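Local coordinates for protein omega-class glutathione S-transferase (Bombyx mori, PDB 3WD6) that binds glutathione and, as is usual for omega-class enzymes, probably catalyses glutathione transfer and glutathione-dependent reduction of dehydroascorbate, at residues 12-16 with 34-38. Numbering follows the deposited sequence.
Sequences FNTKH and NMRYC. With GSH (glutathione), chain J.
The glutathione-site loop of the thioredoxin-like domain, which leads from strand 31-34 into helix 39-51, is backed here by residues 12-16, part of the N-terminal extension, a loop just before edge strand 16-17. A type I beta turn spans Met35 to Cys38, closed by Cys38 N to Met35 O at 2.7 Å; it delivers Cys38, a glutathione-binding residue, to the N-cap of that helix. Residues 12-16 run past the turn with CA atoms 7.1 Å apart at Asn13 and Arg36 and 7.2 Å at His16 and Met35. His16 (chi1 m) points toward the turn and accepts a nearly linear hydrogen bond at NE2 from Arg36 N (3.2 Å), while His16 ND1 is hydrogen-bonded to Glu247; the ring edge also meets Met35, CD2 to CB 3.8 Å. Arg36 (chi1 t, chi2 p) carries its side chain past Phe12, CD 3.4 Å from Phe12 O, and its NH2 is also hydrogen-bonded to Tyr224 O. A weak hydrogen bond joins Arg36 NE to Asn13 OD1 (2.8 Å), and one water bridges Arg36 NH2 (2.5 Å) and Asn13 ND2 (3.3 Å).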
loop_
_atom_site.group_PDB
_atom_site.type_symbol
_atom_site.label_atom_id
_atom_site.label_comp_id
_atom_site.label_asym_id
_atom_site.label_seq_id
_atom_site.Cartn_x
_atom_site.Cartn_y
_atom_site.Cartn_z
ATOM N N PHE A 12 -7.760 -11.594 6.221
ATOM C CA PHE A 12 -6.604 -11.013 5.539
ATOM C C PHE A 12 -5.387 -11.920 5.597
ATOM O O PHE A 12 -4.388 -11.665 4.928
ATOM C CB PHE A 12 -6.249 -9.668 6.183
ATOM C CG PHE A 12 -7.293 -8.606 5.976
ATOM C CD1 PHE A 12 -7.796 -8.346 4.702
ATOM C CD2 PHE A 12 -7.788 -7.870 7.060
ATOM C CE1 PHE A 12 -8.766 -7.344 4.507
ATOM C CE2 PHE A 12 -8.765 -6.872 6.876
ATOM C CZ PHE A 12 -9.249 -6.604 5.601
ATOM N N ASN A 13 -5.470 -12.976 6.398
ATOM C CA ASN A 13 -4.282 -13.751 6.754
ATOM C C ASN A 13 -4.374 -15.253 6.474
ATOM O O ASN A 13 -3.843 -16.061 7.230
ATOM C CB ASN A 13 -3.939 -13.518 8.235
ATOM C CG ASN A 13 -3.703 -12.053 8.556
ATOM O OD1 ASN A 13 -2.869 -11.389 7.934
ATOM N ND2 ASN A 13 -4.430 -11.545 9.535
ATOM N N THR A 14 -5.046 -15.616 5.389
ATOM C CA THR A 14 -5.009 -16.990 4.894
ATOM C C THR A 14 -3.578 -17.294 4.439
ATOM O O THR A 14 -2.836 -16.377 4.103
ATOM C CB THR A 14 -6.018 -17.206 3.727
ATOM O OG1 THR A 14 -5.723 -16.305 2.649
ATOM C CG2 THR A 14 -7.456 -16.949 4.200
ATOM N N LYS A 15 -3.188 -18.570 4.434
ATOM C CA LYS A 15 -1.806 -18.952 4.103
ATOM C C LYS A 15 -1.367 -18.395 2.744
ATOM O O LYS A 15 -2.166 -18.332 1.805
ATOM C CB LYS A 15 -1.631 -20.474 4.143
ATOM C CG LYS A 15 -0.214 -20.957 3.801
ATOM C CD LYS A 15 -0.232 -21.871 2.558
ATOM C CE LYS A 15 0.499 -23.207 2.782
ATOM N NZ LYS A 15 1.812 -23.265 2.061
ATOM N N HIS A 16 -0.117 -17.945 2.655
ATOM C CA HIS A 16 0.447 -17.542 1.378
ATOM C C HIS A 16 0.758 -18.794 0.562
ATOM O O HIS A 16 1.440 -19.697 1.037
ATOM C CB HIS A 16 1.713 -16.713 1.580
ATOM C CG HIS A 16 1.457 -15.349 2.140
ATOM N ND1 HIS A 16 0.912 -15.149 3.390
ATOM C CD2 HIS A 16 1.671 -14.117 1.619
ATOM C CE1 HIS A 16 0.805 -13.851 3.617
ATOM N NE2 HIS A 16 1.259 -13.203 2.560
ATOM N N ASN A 34 -2.734 -11.224 -3.436
ATOM C CA ASN A 34 -2.123 -10.288 -2.498
ATOM C C ASN A 34 -0.868 -10.884 -1.876
ATOM O O ASN A 34 -0.638 -12.100 -1.995
ATOM C CB ASN A 34 -3.158 -10.039 -1.387
ATOM C CG ASN A 34 -2.726 -8.994 -0.377
ATOM O OD1 ASN A 34 -2.293 -7.886 -0.734
ATOM N ND2 ASN A 34 -2.861 -9.335 0.907
ATOM N N MET A 35 -0.050 -10.046 -1.230
ATOM C CA MET A 35 0.763 -10.554 -0.129
ATOM C C MET A 35 0.770 -9.543 1.007
ATOM O O MET A 35 0.903 -8.338 0.780
ATOM C CB MET A 35 2.144 -11.044 -0.551
ATOM C CG MET A 35 3.240 -10.060 -0.409
ATOM S SD MET A 35 4.129 -10.100 1.186
ATOM C CE MET A 35 5.530 -9.083 0.655
ATOM N N ARG A 36 0.593 -10.066 2.223
ATOM C CA ARG A 36 0.152 -9.290 3.381
ATOM C C ARG A 36 1.016 -8.049 3.627
ATOM O O ARG A 36 0.517 -7.014 4.093
ATOM C CB ARG A 36 0.088 -10.190 4.631
ATOM C CG ARG A 36 -0.470 -9.520 5.900
ATOM C CD ARG A 36 -1.992 -9.456 5.879
ATOM N NE ARG A 36 -2.548 -8.792 7.064
ATOM C CZ ARG A 36 -2.434 -7.486 7.331
ATOM N NH1 ARG A 36 -1.749 -6.676 6.514
ATOM N NH2 ARG A 36 -3.010 -6.990 8.424
ATOM N N TYR A 37 2.297 -8.149 3.282
ATOM C CA TYR A 37 3.267 -7.111 3.598
ATOM C C TYR A 37 3.582 -6.288 2.359
ATOM O O TYR A 37 4.418 -5.382 2.402
ATOM C CB TYR A 37 4.535 -7.769 4.194
ATOM C CG TYR A 37 4.183 -8.628 5.394
ATOM C CD1 TYR A 37 4.168 -8.100 6.682
ATOM C CD2 TYR A 37 3.797 -9.945 5.229
ATOM C CE1 TYR A 37 3.803 -8.886 7.780
ATOM C CE2 TYR A 37 3.439 -10.730 6.304
ATOM C CZ TYR A 37 3.429 -10.202 7.574
ATOM O OH TYR A 37 3.064 -11.022 8.636
ATOM N N CYS A 38 2.914 -6.592 1.247
ATOM C CA CYS A 38 3.143 -5.808 0.041
ATOM C C CYS A 38 2.431 -4.440 0.075
ATOM O O CYS A 38 1.190 -4.369 0.079
ATOM C CB CYS A 38 2.754 -6.586 -1.222
ATOM S SG CYS A 38 3.016 -5.587 -2.730
HETATM N N1 GSH J . 3.994 -1.462 -10.308
HETATM C CA1 GSH J . 3.400 -2.589 -9.579
HETATM C C1 GSH J . 2.096 -2.208 -8.886
HETATM O O11 GSH J . 1.175 -3.077 -8.665
HETATM O O12 GSH J . 1.914 -0.986 -8.549
HETATM C CB1 GSH J . 4.430 -3.119 -8.591
HETATM C CG1 GSH J . 3.979 -4.101 -7.558
HETATM C CD1 GSH J . 5.080 -4.874 -6.875
HETATM O OE1 GSH J . 6.249 -4.508 -6.917
HETATM N N2 GSH J . 4.768 -6.070 -6.153
HETATM C CA2 GSH J . 5.886 -6.788 -5.533
HETATM C C2 GSH J . 6.031 -8.115 -6.247
HETATM O O2 GSH J . 5.020 -8.750 -6.524
HETATM C CB2 GSH J . 5.591 -7.038 -4.097
HETATM S SG2 GSH J . 5.798 -5.719 -2.956
HETATM N N3 GSH J . 7.345 -8.623 -6.577
HETATM C CA3 GSH J . 7.480 -9.910 -7.261
HETATM C C3 GSH J . 8.733 -10.650 -7.009
HETATM O O31 GSH J . 9.028 -10.992 -5.832
HETATM O O32 GSH J . 9.488 -10.942 -7.969
HETATM O O HOH W 1 -4.106 -8.371 10.211
#